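PDB 3KHY: propionate kinase from Francisella tularensis subsp. tularensis, which probably catalyses the reversible, magnesium-dependent transfer of a phosphoryl group from ATP to acetate, giving acetyl phosphate, as a homodimeric member of the acetokinase family. Local coordinates for residues Lys187-Gln192 with Leu314-Phe319; Asn195-His200 with Lys302-Tyr307; Leu291-Phe296 with Arg331-Ser336; His178-Glu183 with Ile376-Gln381. All coordinates share one frame; numbering follows the deposited sequence.

Interaction 1. Residues Lys187-Gln192 with Leu314-Phe319; sequences KILTQQ and LDALVF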
loop_
_atom_site.group_PDB
_atom_site.type_symbol
_atom_site.label_atom_id
_atom_site.label_comp_id
_atom_site.label_asym_id
_atom_site.label_seq_id
_atom_site.Cartn_x
_atom_site.Cartn_y
_atom_site.Cartn_z
ATOM N N LYS A 187 -22.442 -17.859 11.593
ATOM C CA LYS A 187 -23.161 -18.892 12.345
ATOM C C LYS A 187 -22.979 -18.736 13.857
ATOM O O LYS A 187 -23.838 -19.138 14.643
ATOM C CB LYS A 187 -22.711 -20.293 11.930
ATOM C CG LYS A 187 -23.021 -20.662 10.497
ATOM C CD LYS A 187 -22.654 -22.113 10.239
ATOM C CE LYS A 187 -22.410 -22.373 8.764
ATOM N NZ LYS A 187 -21.802 -23.721 8.536
ATOM N N ILE A 188 -21.854 -18.160 14.261
ATOM C CA ILE A 188 -21.484 -18.122 15.671
ATOM C C ILE A 188 -21.896 -16.822 16.367
ATOM O O ILE A 188 -22.307 -16.844 17.528
ATOM C CB ILE A 188 -19.950 -18.347 15.856
ATOM C CG1 ILE A 188 -19.514 -19.677 15.236
ATOM C CG2 ILE A 188 -19.565 -18.307 17.326
ATOM C CD1 ILE A 188 -17.999 -19.835 15.116
ATOM N N LEU A 189 -21.807 -15.700 15.653
ATOM C CA LEU A 189 -21.857 -14.366 16.265
ATOM C C LEU A 189 -23.243 -13.791 16.564
ATOM O O LEU A 189 -23.633 -13.666 17.733
ATOM C CB LEU A 189 -21.059 -13.372 15.420
ATOM C CG LEU A 189 -19.548 -13.420 15.615
ATOM C CD1 LEU A 189 -18.835 -12.737 14.461
ATOM C CD2 LEU A 189 -19.171 -12.766 16.931
ATOM N N THR A 190 -23.965 -13.404 15.514
ATOM C CA THR A 190 -25.308 -12.853 15.665
ATOM C C THR A 190 -26.277 -13.494 14.680
ATOM O O THR A 190 -25.915 -14.400 13.928
ATOM C CB THR A 190 -25.343 -11.326 15.411
ATOM O OG1 THR A 190 -25.195 -11.070 14.006
ATOM C CG2 THR A 190 -24.241 -10.605 16.198
ATOM N N GLN A 191 -27.507 -12.988 14.677
ATOM C CA GLN A 191 -28.544 -13.452 13.762
ATOM C C GLN A 191 -28.259 -13.083 12.299
ATOM O O GLN A 191 -28.626 -13.822 11.382
ATOM C CB GLN A 191 -29.897 -12.889 14.199
ATOM C CG GLN A 191 -31.070 -13.253 13.306
ATOM C CD GLN A 191 -32.355 -12.574 13.746
ATOM O OE1 GLN A 191 -32.398 -11.918 14.787
ATOM N NE2 GLN A 191 -33.409 -12.727 12.953
ATOM N N GLN A 192 -27.604 -11.943 12.086
ATOM C CA GLN A 192 -27.342 -11.427 10.740
ATOM C C GLN A 192 -26.057 -12.009 10.145
ATOM O O GLN A 192 -25.357 -12.775 10.808
ATOM C CB GLN A 192 -27.241 -9.898 10.773
ATOM C CG GLN A 192 -28.526 -9.180 11.194
ATOM C CD GLN A 192 -28.848 -9.345 12.671
ATOM O OE1 GLN A 192 -29.927 -9.825 13.032
ATOM N NE2 GLN A 192 -27.915 -8.946 13.533
ATOM N N LEU A 314 -18.022 -3.476 14.970
ATOM C CA LEU A 314 -17.260 -4.649 14.542
ATOM C C LEU A 314 -17.694 -5.874 15.331
ATOM O O LEU A 314 -17.632 -5.855 16.558
ATOM C CB LEU A 314 -15.758 -4.414 14.751
ATOM C CG LEU A 314 -14.867 -5.614 14.422
ATOM C CD1 LEU A 314 -14.862 -5.853 12.919
ATOM C CD2 LEU A 314 -13.430 -5.421 14.949
ATOM N N ASP A 315 -18.121 -6.942 14.647
ATOM C CA ASP A 315 -18.526 -8.165 15.351
ATOM C C ASP A 315 -17.315 -8.902 15.903
ATOM O O ASP A 315 -17.311 -9.327 17.062
ATOM C CB ASP A 315 -19.302 -9.118 14.437
ATOM C CG ASP A 315 -20.682 -8.598 14.072
ATOM O OD1 ASP A 315 -21.251 -7.790 14.844
ATOM O OD2 ASP A 315 -21.191 -9.011 13.008
ATOM N N ALA A 316 -16.299 -9.073 15.060
ATOM C CA ALA A 316 -15.065 -9.745 15.474
ATOM C C ALA A 316 -13.918 -9.492 14.515
ATOM O O ALA A 316 -14.132 -9.230 13.324
ATOM C CB ALA A 316 -15.293 -11.240 15.589
ATOM N N LEU A 317 -12.707 -9.580 15.044
ATOM C CA LEU A 317 -11.515 -9.785 14.226
ATOM C C LEU A 317 -11.306 -11.296 14.220
ATOM O O LEU A 317 -11.327 -11.916 15.288
ATOM C CB LEU A 317 -10.316 -9.095 14.862
ATOM C CG LEU A 317 -8.940 -9.444 14.281
ATOM C CD1 LEU A 317 -8.867 -9.081 12.787
ATOM C CD2 LEU A 317 -7.851 -8.725 15.067
ATOM N N VAL A 318 -11.133 -11.897 13.037
ATOM C CA VAL A 318 -11.017 -13.366 12.940
ATOM C C VAL A 318 -9.679 -13.795 12.340
ATOM O O VAL A 318 -9.331 -13.344 11.246
ATOM C CB VAL A 318 -12.141 -13.962 12.071
ATOM C CG1 VAL A 318 -12.063 -15.488 12.080
ATOM C CG2 VAL A 318 -13.513 -13.481 12.561
ATOM N N PHE A 319 -8.928 -14.643 13.059
ATOM C CA PHE A 319 -7.686 -15.215 12.546
ATOM C C PHE A 319 -7.981 -16.573 11.922
ATOM O O PHE A 319 -8.748 -17.366 12.474
ATOM C CB PHE A 319 -6.663 -15.442 13.677
ATOM C CG PHE A 319 -6.092 -14.178 14.264
ATOM C CD1 PHE A 319 -5.093 -13.481 13.595
ATOM C CD2 PHE A 319 -6.523 -13.711 15.507
ATOM C CE1 PHE A 319 -4.544 -12.330 14.135
ATOM C CE2 PHE A 319 -5.977 -12.550 16.057
ATOM C CZ PHE A 319 -4.980 -11.860 15.368
HETATM O O HOH W 1 -23.591 -9.194 12.501
#

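Interaction 2. Residues Asn195-His200 with Lys302-Tyr307; sequences NVIVAH and KFVASY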
loop_
_atom_site.group_PDB
_atom_site.type_symbol
_atom_site.label_atom_id
_atom_site.label_comp_id
_atom_site.label_asym_id
_atom_site.label_seq_id
_atom_site.Cartn_x
_atom_site.Cartn_y
_atom_site.Cartn_z
ATOM N N ASN A 195 -20.178 -9.068 10.350
ATOM C CA ASN A 195 -19.442 -7.830 10.153
ATOM C C ASN A 195 -18.086 -8.044 10.790
ATOM O O ASN A 195 -17.892 -7.795 11.986
ATOM C CB ASN A 195 -20.164 -6.653 10.800
ATOM C CG ASN A 195 -21.502 -6.370 10.146
ATOM O OD1 ASN A 195 -21.577 -6.085 8.953
ATOM N ND2 ASN A 195 -22.566 -6.464 10.925
ATOM N N VAL A 196 -17.155 -8.546 9.994
ATOM C CA VAL A 196 -15.905 -9.036 10.551
ATOM C C VAL A 196 -14.721 -8.632 9.699
ATOM O O VAL A 196 -14.851 -8.335 8.508
ATOM C CB VAL A 196 -15.906 -10.574 10.721
ATOM C CG1 VAL A 196 -16.882 -11.001 11.821
ATOM C CG2 VAL A 196 -16.218 -11.293 9.395
ATOM N N ILE A 197 -13.566 -8.592 10.339
ATOM C CA ILE A 197 -12.301 -8.472 9.637
ATOM C C ILE A 197 -11.654 -9.839 9.741
ATOM O O ILE A 197 -11.507 -10.370 10.836
ATOM C CB ILE A 197 -11.410 -7.423 10.295
ATOM C CG1 ILE A 197 -12.056 -6.043 10.152
ATOM C CG2 ILE A 197 -9.995 -7.451 9.681
ATOM C CD1 ILE A 197 -11.431 -4.965 11.049
ATOM N N VAL A 198 -11.312 -10.424 8.596
ATOM C CA VAL A 198 -10.741 -11.764 8.561
ATOM C C VAL A 198 -9.278 -11.685 8.132
ATOM O O VAL A 198 -8.958 -11.180 7.051
ATOM C CB VAL A 198 -11.518 -12.697 7.598
ATOM C CG1 VAL A 198 -10.871 -14.097 7.549
ATOM C CG2 VAL A 198 -13.004 -12.803 8.015
ATOM N N ALA A 199 -8.396 -12.159 9.006
ATOM C CA ALA A 199 -6.976 -12.234 8.702
ATOM C C ALA A 199 -6.616 -13.683 8.401
ATOM O O ALA A 199 -6.546 -14.510 9.292
ATOM C CB ALA A 199 -6.152 -11.716 9.865
ATOM N N HIS A 200 -6.439 -13.988 7.123
ATOM C CA HIS A 200 -6.018 -15.312 6.690
ATOM C C HIS A 200 -4.499 -15.295 6.637
ATOM O O HIS A 200 -3.922 -14.708 5.722
ATOM C CB HIS A 200 -6.575 -15.604 5.293
ATOM C CG HIS A 200 -6.160 -16.936 4.746
ATOM N ND1 HIS A 200 -7.053 -17.964 4.535
ATOM C CD2 HIS A 200 -4.944 -17.417 4.392
ATOM C CE1 HIS A 200 -6.410 -19.014 4.059
ATOM N NE2 HIS A 200 -5.127 -18.710 3.964
ATOM N N LYS A 302 -1.736 -2.744 11.220
ATOM C CA LYS A 302 -2.057 -1.549 10.440
ATOM C C LYS A 302 -3.271 -1.726 9.509
ATOM O O LYS A 302 -4.087 -0.807 9.372
ATOM C CB LYS A 302 -0.836 -1.048 9.646
ATOM C CG LYS A 302 0.086 -0.177 10.497
ATOM C CD LYS A 302 1.308 0.281 9.744
ATOM C CE LYS A 302 0.951 1.279 8.656
ATOM N NZ LYS A 302 2.196 1.700 7.966
ATOM N N PHE A 303 -3.378 -2.891 8.871
ATOM C CA PHE A 303 -4.522 -3.183 8.015
ATOM C C PHE A 303 -5.803 -3.315 8.844
ATOM O O PHE A 303 -6.845 -2.808 8.463
ATOM C CB PHE A 303 -4.292 -4.449 7.172
ATOM C CG PHE A 303 -3.650 -4.181 5.827
ATOM C CD1 PHE A 303 -4.430 -3.960 4.696
ATOM C CD2 PHE A 303 -2.270 -4.117 5.706
ATOM C CE1 PHE A 303 -3.842 -3.692 3.470
ATOM C CE2 PHE A 303 -1.673 -3.870 4.480
ATOM C CZ PHE A 303 -2.461 -3.658 3.360
ATOM N N VAL A 304 -5.729 -4.022 9.966
ATOM C CA VAL A 304 -6.877 -4.132 10.844
ATOM C C VAL A 304 -7.361 -2.740 11.215
ATOM O O VAL A 304 -8.541 -2.428 11.078
ATOM C CB VAL A 304 -6.528 -4.874 12.140
ATOM C CG1 VAL A 304 -7.690 -4.766 13.127
ATOM C CG2 VAL A 304 -6.200 -6.338 11.836
ATOM N N ALA A 305 -6.443 -1.904 11.688
ATOM C CA ALA A 305 -6.788 -0.528 12.060
ATOM C C ALA A 305 -7.432 0.235 10.905
ATOM O O ALA A 305 -8.430 0.961 11.093
ATOM C CB ALA A 305 -5.554 0.220 12.566
ATOM N N SER A 306 -6.878 0.073 9.702
ATOM C CA SER A 306 -7.379 0.810 8.542
ATOM C C SER A 306 -8.785 0.361 8.176
ATOM O O SER A 306 -9.588 1.153 7.685
ATOM C CB SER A 306 -6.450 0.661 7.326
ATOM O OG SER A 306 -6.779 -0.476 6.550
ATOM N N TYR A 307 -9.080 -0.912 8.409
ATOM C CA TYR A 307 -10.415 -1.449 8.112
ATOM C C TYR A 307 -11.493 -1.091 9.139
ATOM O O TYR A 307 -12.688 -1.301 8.894
ATOM C CB TYR A 307 -10.354 -2.972 7.929
ATOM C CG TYR A 307 -9.643 -3.412 6.655
ATOM C CD1 TYR A 307 -9.123 -2.481 5.755
ATOM C CD2 TYR A 307 -9.478 -4.762 6.369
ATOM C CE1 TYR A 307 -8.458 -2.902 4.578
ATOM C CE2 TYR A 307 -8.824 -5.188 5.221
ATOM C CZ TYR A 307 -8.318 -4.262 4.333
ATOM O OH TYR A 307 -7.674 -4.723 3.198
#

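Interaction 3. Residues Leu291-Phe296 with Arg331-Ser336; sequences LAIEIF and RKNIIS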
loop_
_atom_site.group_PDB
_atom_site.type_symbol
_atom_site.label_atom_id
_atom_site.label_comp_id
_atom_site.label_asym_id
_atom_site.label_seq_id
_atom_site.Cartn_x
_atom_site.Cartn_y
_atom_site.Cartn_z
ATOM N N LEU A 291 12.775 -9.330 14.389
ATOM C CA LEU A 291 12.412 -8.192 13.533
ATOM C C LEU A 291 11.398 -8.594 12.474
ATOM O O LEU A 291 10.479 -7.834 12.159
ATOM C CB LEU A 291 13.651 -7.598 12.846
ATOM C CG LEU A 291 13.372 -6.408 11.921
ATOM C CD1 LEU A 291 12.733 -5.228 12.688
ATOM C CD2 LEU A 291 14.638 -5.958 11.184
ATOM N N ALA A 292 11.584 -9.780 11.903
ATOM C CA ALA A 292 10.662 -10.287 10.891
ATOM C C ALA A 292 9.258 -10.406 11.485
ATOM O O ALA A 292 8.265 -10.072 10.835
ATOM C CB ALA A 292 11.137 -11.644 10.364
ATOM N N ILE A 293 9.179 -10.881 12.724
ATOM C CA ILE A 293 7.890 -11.012 13.402
ATOM C C ILE A 293 7.271 -9.645 13.710
ATOM O O ILE A 293 6.062 -9.480 13.581
ATOM C CB ILE A 293 8.013 -11.874 14.683
ATOM C CG1 ILE A 293 8.194 -13.351 14.302
ATOM C CG2 ILE A 293 6.783 -11.718 15.581
ATOM C CD1 ILE A 293 8.543 -14.254 15.488
ATOM N N GLU A 294 8.097 -8.677 14.113
ATOM C CA GLU A 294 7.618 -7.315 14.346
ATOM C C GLU A 294 7.090 -6.715 13.041
ATOM O O GLU A 294 5.996 -6.164 13.007
ATOM C CB GLU A 294 8.718 -6.412 14.922
ATOM C CG GLU A 294 9.183 -6.815 16.327
ATOM C CD GLU A 294 8.028 -6.856 17.309
ATOM O OE1 GLU A 294 7.445 -5.780 17.587
ATOM O OE2 GLU A 294 7.692 -7.962 17.783
ATOM N N ILE A 295 7.867 -6.814 11.965
ATOM C CA ILE A 295 7.412 -6.248 10.683
ATOM C C ILE A 295 6.102 -6.918 10.242
ATOM O O ILE A 295 5.141 -6.252 9.877
ATOM C CB ILE A 295 8.499 -6.371 9.604
ATOM C CG1 ILE A 295 9.726 -5.549 10.009
ATOM C CG2 ILE A 295 7.982 -5.882 8.257
ATOM C CD1 ILE A 295 10.921 -5.746 9.085
ATOM N N PHE A 296 6.069 -8.241 10.284
ATOM C CA PHE A 296 4.875 -9.005 9.903
ATOM C C PHE A 296 3.668 -8.597 10.751
ATOM O O PHE A 296 2.606 -8.257 10.223
ATOM C CB PHE A 296 5.210 -10.489 10.075
ATOM C CG PHE A 296 4.077 -11.451 9.803
ATOM C CD1 PHE A 296 3.109 -11.699 10.765
ATOM C CD2 PHE A 296 4.060 -12.204 8.631
ATOM C CE1 PHE A 296 2.099 -12.616 10.543
ATOM C CE2 PHE A 296 3.053 -13.133 8.400
ATOM C CZ PHE A 296 2.071 -13.343 9.359
ATOM N N ARG A 331 -0.541 -14.291 17.066
ATOM C CA ARG A 331 -1.793 -13.621 17.382
ATOM C C ARG A 331 -1.600 -12.675 18.577
ATOM O O ARG A 331 -2.089 -11.553 18.568
ATOM C CB ARG A 331 -2.878 -14.664 17.697
ATOM C CG ARG A 331 -3.277 -15.558 16.503
ATOM C CD ARG A 331 -4.566 -16.349 16.831
ATOM N NE ARG A 331 -4.376 -17.204 18.015
ATOM C CZ ARG A 331 -4.281 -18.531 18.009
ATOM N NH1 ARG A 331 -4.369 -19.230 16.878
ATOM N NH2 ARG A 331 -4.109 -19.174 19.160
ATOM N N LYS A 332 -0.886 -13.137 19.603
ATOM C CA LYS A 332 -0.619 -12.304 20.775
ATOM C C LYS A 332 0.129 -11.024 20.370
ATOM O O LYS A 332 -0.157 -9.934 20.854
ATOM C CB LYS A 332 0.197 -13.087 21.801
ATOM C CG LYS A 332 0.785 -12.237 22.929
ATOM C CD LYS A 332 1.640 -13.091 23.864
ATOM C CE LYS A 332 2.158 -12.283 25.043
ATOM N NZ LYS A 332 3.117 -13.065 25.888
ATOM N N ASN A 333 1.089 -11.171 19.471
ATOM C CA ASN A 333 1.898 -10.045 19.058
ATOM C C ASN A 333 1.025 -9.053 18.289
ATOM O O ASN A 333 1.045 -7.854 18.556
ATOM C CB ASN A 333 3.073 -10.522 18.204
ATOM C CG ASN A 333 4.060 -9.411 17.897
ATOM O OD1 ASN A 333 3.678 -8.325 17.449
ATOM N ND2 ASN A 333 5.338 -9.676 18.131
ATOM N N ILE A 334 0.235 -9.560 17.352
ATOM C CA ILE A 334 -0.654 -8.689 16.587
ATOM C C ILE A 334 -1.648 -7.935 17.485
ATOM O O ILE A 334 -1.847 -6.735 17.334
ATOM C CB ILE A 334 -1.389 -9.488 15.504
ATOM C CG1 ILE A 334 -0.375 -9.945 14.442
ATOM C CG2 ILE A 334 -2.485 -8.649 14.862
ATOM C CD1 ILE A 334 -0.924 -10.994 13.484
ATOM N N ILE A 335 -2.273 -8.635 18.423
ATOM C CA ILE A 335 -3.258 -7.991 19.297
ATOM C C ILE A 335 -2.578 -6.977 20.221
ATOM O O ILE A 335 -3.121 -5.904 20.524
ATOM C CB ILE A 335 -4.046 -9.052 20.092
ATOM C CG1 ILE A 335 -4.856 -9.921 19.124
ATOM C CG2 ILE A 335 -4.943 -8.403 21.150
ATOM C CD1 ILE A 335 -5.793 -9.136 18.215
ATOM N N SER A 336 -1.375 -7.314 20.665
ATOM C CA SER A 336 -0.561 -6.379 21.433
ATOM C C SER A 336 -0.452 -5.034 20.710
ATOM O O SER A 336 -0.578 -3.966 21.320
ATOM C CB SER A 336 0.838 -6.963 21.647
ATOM O OG SER A 336 1.606 -6.111 22.465
#

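Interaction 4. Residues His178-Glu183 with Ile376-Gln381; sequences HKYVSE and IAQETQ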
loop_
_atom_site.group_PDB
_atom_site.type_symbol
_atom_site.label_atom_id
_atom_site.label_comp_id
_atom_site.label_asym_id
_atom_site.label_seq_id
_atom_site.Cartn_x
_atom_site.Cartn_y
_atom_site.Cartn_z
ATOM N N HIS A 178 -11.858 -16.448 2.718
ATOM C CA HIS A 178 -12.571 -15.330 3.331
ATOM C C HIS A 178 -14.085 -15.529 3.335
ATOM O O HIS A 178 -14.760 -15.211 4.308
ATOM C CB HIS A 178 -12.192 -14.002 2.663
ATOM C CG HIS A 178 -10.788 -13.581 2.963
ATOM N ND1 HIS A 178 -10.368 -13.281 4.239
ATOM C CD2 HIS A 178 -9.704 -13.439 2.165
ATOM C CE1 HIS A 178 -9.083 -12.968 4.217
ATOM N NE2 HIS A 178 -8.655 -13.057 2.971
ATOM N N LYS A 179 -14.611 -16.093 2.259
ATOM C CA LYS A 179 -16.038 -16.394 2.198
ATOM C C LYS A 179 -16.455 -17.483 3.190
ATOM O O LYS A 179 -17.393 -17.312 3.966
ATOM C CB LYS A 179 -16.421 -16.815 0.778
ATOM C CG LYS A 179 -17.928 -16.958 0.560
ATOM C CD LYS A 179 -18.251 -17.125 -0.918
ATOM C CE LYS A 179 -19.751 -17.013 -1.177
ATOM N NZ LYS A 179 -20.356 -18.362 -1.186
ATOM N N TYR A 180 -15.760 -18.612 3.154
ATOM C CA TYR A 180 -16.047 -19.702 4.073
ATOM C C TYR A 180 -15.945 -19.231 5.526
ATOM O O TYR A 180 -16.831 -19.488 6.329
ATOM C CB TYR A 180 -15.115 -20.894 3.828
ATOM C CG TYR A 180 -15.294 -21.980 4.859
ATOM C CD1 TYR A 180 -16.298 -22.933 4.717
ATOM C CD2 TYR A 180 -14.497 -22.026 5.994
ATOM C CE1 TYR A 180 -16.489 -23.913 5.662
ATOM C CE2 TYR A 180 -14.678 -23.013 6.957
ATOM C CZ TYR A 180 -15.679 -23.948 6.781
ATOM O OH TYR A 180 -15.877 -24.918 7.727
ATOM N N VAL A 181 -14.869 -18.534 5.872
ATOM C CA VAL A 181 -14.661 -18.147 7.276
ATOM C C VAL A 181 -15.686 -17.102 7.751
ATOM O O VAL A 181 -16.186 -17.167 8.877
ATOM C CB VAL A 181 -13.200 -17.681 7.524
ATOM C CG1 VAL A 181 -13.067 -16.985 8.872
ATOM C CG2 VAL A 181 -12.260 -18.886 7.471
ATOM N N SER A 182 -16.010 -16.138 6.896
ATOM C CA SER A 182 -16.993 -15.149 7.284
ATOM C C SER A 182 -18.361 -15.821 7.393
ATOM O O SER A 182 -19.152 -15.458 8.251
ATOM C CB SER A 182 -17.012 -13.939 6.337
ATOM O OG SER A 182 -17.300 -14.322 5.006
ATOM N N GLU A 183 -18.630 -16.815 6.551
ATOM C CA GLU A 183 -19.862 -17.596 6.716
ATOM C C GLU A 183 -19.915 -18.325 8.054
ATOM O O GLU A 183 -20.965 -18.369 8.684
ATOM C CB GLU A 183 -20.082 -18.585 5.569
ATOM C CG GLU A 183 -20.508 -17.896 4.291
ATOM C CD GLU A 183 -20.858 -18.862 3.183
ATOM O OE1 GLU A 183 -20.779 -20.096 3.398
ATOM O OE2 GLU A 183 -21.207 -18.378 2.092
ATOM N N ILE A 376 -15.361 -25.178 -1.717
ATOM C CA ILE A 376 -15.453 -25.485 -3.135
ATOM C C ILE A 376 -16.493 -26.588 -3.360
ATOM O O ILE A 376 -17.270 -26.526 -4.310
ATOM C CB ILE A 376 -14.092 -25.899 -3.701
ATOM C CG1 ILE A 376 -13.185 -24.671 -3.850
ATOM C CG2 ILE A 376 -14.251 -26.591 -5.043
ATOM C CD1 ILE A 376 -11.740 -25.042 -4.198
ATOM N N ALA A 377 -16.518 -27.586 -2.476
ATOM C CA ALA A 377 -17.499 -28.671 -2.582
ATOM C C ALA A 377 -18.920 -28.150 -2.392
ATOM O O ALA A 377 -19.842 -28.579 -3.086
ATOM C CB ALA A 377 -17.203 -29.776 -1.579
ATOM N N GLN A 378 -19.095 -27.215 -1.460
ATOM C CA GLN A 378 -20.412 -26.621 -1.221
ATOM C C GLN A 378 -20.873 -25.747 -2.382
ATOM O O GLN A 378 -22.050 -25.766 -2.757
ATOM C CB GLN A 378 -20.418 -25.816 0.077
ATOM C CG GLN A 378 -20.270 -26.658 1.332
ATOM C CD GLN A 378 -20.059 -25.812 2.568
ATOM O OE1 GLN A 378 -19.727 -24.629 2.474
ATOM N NE2 GLN A 378 -20.237 -26.414 3.736
ATOM N N GLU A 379 -19.952 -24.959 -2.937
ATOM C CA GLU A 379 -20.257 -24.131 -4.102
ATOM C C GLU A 379 -20.662 -24.992 -5.289
ATOM O O GLU A 379 -21.546 -24.636 -6.071
ATOM C CB GLU A 379 -19.031 -23.300 -4.481
ATOM C CG GLU A 379 -18.754 -22.178 -3.517
ATOM C CD GLU A 379 -19.741 -21.059 -3.703
ATOM O OE1 GLU A 379 -19.755 -20.479 -4.810
ATOM O OE2 GLU A 379 -20.511 -20.778 -2.763
ATOM N N THR A 380 -19.989 -26.126 -5.425
ATOM C CA THR A 380 -20.237 -27.039 -6.537
ATOM C C THR A 380 -21.602 -27.715 -6.385
ATOM O O THR A 380 -22.415 -27.701 -7.306
ATOM C CB THR A 380 -19.117 -28.093 -6.636
ATOM O OG1 THR A 380 -17.871 -27.433 -6.907
ATOM C CG2 THR A 380 -19.414 -29.109 -7.750
ATOM N N GLN A 381 -21.850 -28.281 -5.211
ATOM C CA GLN A 381 -23.136 -28.892 -4.888
ATOM C C GLN A 381 -24.300 -27.937 -5.180
ATOM O O GLN A 381 -25.344 -28.342 -5.697
ATOM C CB GLN A 381 -23.156 -29.296 -3.413
ATOM C CG GLN A 381 -24.505 -29.792 -2.908
ATOM C CD GLN A 381 -24.864 -31.154 -3.454
ATOM O OE1 GLN A 381 -23.992 -31.915 -3.876
ATOM N NE2 GLN A 381 -26.153 -31.476 -3.444
HETATM O O HOH W 2 -20.007 -22.459 4.790
#

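Interaction 1. Residues Lys187-Gln192 with Leu314-Phe319
Thr190 and Asp315 are joined by a water and not by any direct hydrogen bond: Thr190 OG1 donates to the water at 2.9 Å, and the water donates in turn to Asp315 OD2 at 2.5 Å, unusually short, so the water's exact place is doubtful. The same OD2 accepts from the backbone N of Asn195, so OD2 has two donors, the water and a backbone N-H, which would limit the rotation of the carboxylate. Thr190 OG1 has a second task, accepting from Gln192 N at 3.2 Å; this ST turn shapes the chain just after helix 175-188. The loop so formed belongs to a connection between that helix and strand 196-201, which runs parallel to strand 316-320 in the sheet of the C-terminal half of this actin-like ATPase fold. Apolar contact comes from Leu189, whose CD1 presses on Asp315 CB at 3.6 Å and on Ala316 CB at 4.0 Å. With CG anti to the carbonyl carbon (chi1 -79°), the leucine crosses the aspartate side chain obliquely, while Met366 meets both Leu189 and Ala316.

Interaction 2. Residues Asn195-His200 with Lys302-Tyr307
Apolar contact between Ile197 and helix residues Val304 and Tyr307 carries this pairing, and no hydrogen bond crosses it. The CD1 methyl of Ile197 does most of the touching. Ile197 CD1 lies 3.9 Å from Tyr307 CB and 4.3 Å from Val304 CG1, so it sits against two residues three apart on the same helix face. CG1 anti to the carbonyl carbon (chi1 -65°) and an extended second torsion carry CD1 to the helix. CG2, the other branch, comes to the edge of the Tyr307 ring, near its plane and not over a face.

Ile197 CD1 is 3.8 Å from Val304 O, a carbonyl to which Tyr307 N makes a weak bond at 3.1 Å; the firmer partner of Tyr307 N is Phe303 O at 2.9 Å. The hydroxyl of Tyr307 makes a weak bond to Ile207 O, linking the ring end to the next strand.

Side chains of strand 196-201 alternate: Ile197 meets helix 287-307, whereas Val196 and Val198 meet helix 175-188. The strand is therefore sandwiched between helices, flanked in the sheet by strands 205-211 and 316-320, and elsewhere on helix 287-307 Ala305 and Ser306 pack on Ser306 of the second subunit.

Interaction 3. Residues Leu291-Phe296 with Arg331-Ser336
Asn333 ND2 donates to Glu294 OE2 over 2.9 Å, and the N-H...O angle of 166° makes this a nearly straight bond. The acceptor lies almost exactly in the amide plane of Asn333. On the other side the fit is less exact: the nitrogen meets OE2 from the syn side but 29° out of the carboxylate plane, and the two flat groups are turned about midway between coplanar and perpendicular. Asn333 reaches across with CG anti to its backbone N (chi1 -172°), while the Glu294 chain leaves its helix pointing away and folds back at the second torsion to bring its carboxylate round.

The remaining polar oxygens are tied together from outside the two segments, since Lys337 NZ forms a salt bridge with Glu294 OE1 and a hydrogen bond with Asn333 OD1. Amide and carboxylate thus share one lysine, which would be expected to offset the negative charge of Glu294 and, with the ND2 bond, to hold the amide's rotation.

Beside the bond, Ile293 CG2 rests 3.6 Å from Asn333 ND2. Ile293 also packs on helix 275-283, which begins at the predicted ATP-binding residues Met275 and Arg276. Helix 287-307 is therefore flanked by helices 265-270 and 275-283 as well as by helix 328-337, which lies against strand 316-320, with Tyr152 of the second subunit touching Glu294 and Ile295.

Interaction 4. Residues His178-Glu183 with Ile376-Gln381
Lys179 and Glu379 approach from opposite directions and meet in a salt bridge, Lys179 NZ to Glu379 OE2 at 2.9 Å, a length to be read with caution because NZ is modelled too close to another atom. The bridge spans the two halves of the actin-like ATPase fold: helix 175-188 covers the sheet containing strand 196-201, whereas helix 372-382 lies on strand 3-9 of the other sheet. The lysine is extended along most of its length, with CG anti to the backbone N (chi1 -172°), and turns at its last torsion toward the carboxylate. Glu379 bends at its second torsion to meet it.

Glu183, one turn along, makes a weaker contact with the same nitrogen, completing a charge network, while Glu379 OE1 is held by Ser96 OG. The ring of Tyr180 presents its edge to the amide of Gln378, with Gln378 OE1 close to the ring plane and 4.4 Å from Tyr180 CD1. Tyr180 also packs on Leu374 and Met375, about 6 Å from the side chain of Glu372, the predicted magnesium ligand. A water between Glu183 and Gln378 lies 2.8 Å from Glu183 OE1 and 3.2 Å from Gln378 OE1.

How the interactions relate
Interaction 2 is wholly buried and apolar, while the other three, each only partly buried, bring polar groups together. Interactions 1 and 2 meet in one sheet, where neighbouring strands 196-201 and 316-320 are probably hydrogen-bonded through Val318 N to Ile197 O and Val318 O to Ala199 N. The chain just past helix 175-188 makes interaction 1, and the helix itself makes interaction 4. Helix 287-307 serves interactions 2 and 3, and both touch the second subunit. Chemistry follows place: a water bridge between two loop residues, Thr190 and Asp315, an amide-carboxylate bond between helices, and a salt bridge of less certain geometry where interaction 4 joins helices lying on the two different sheets.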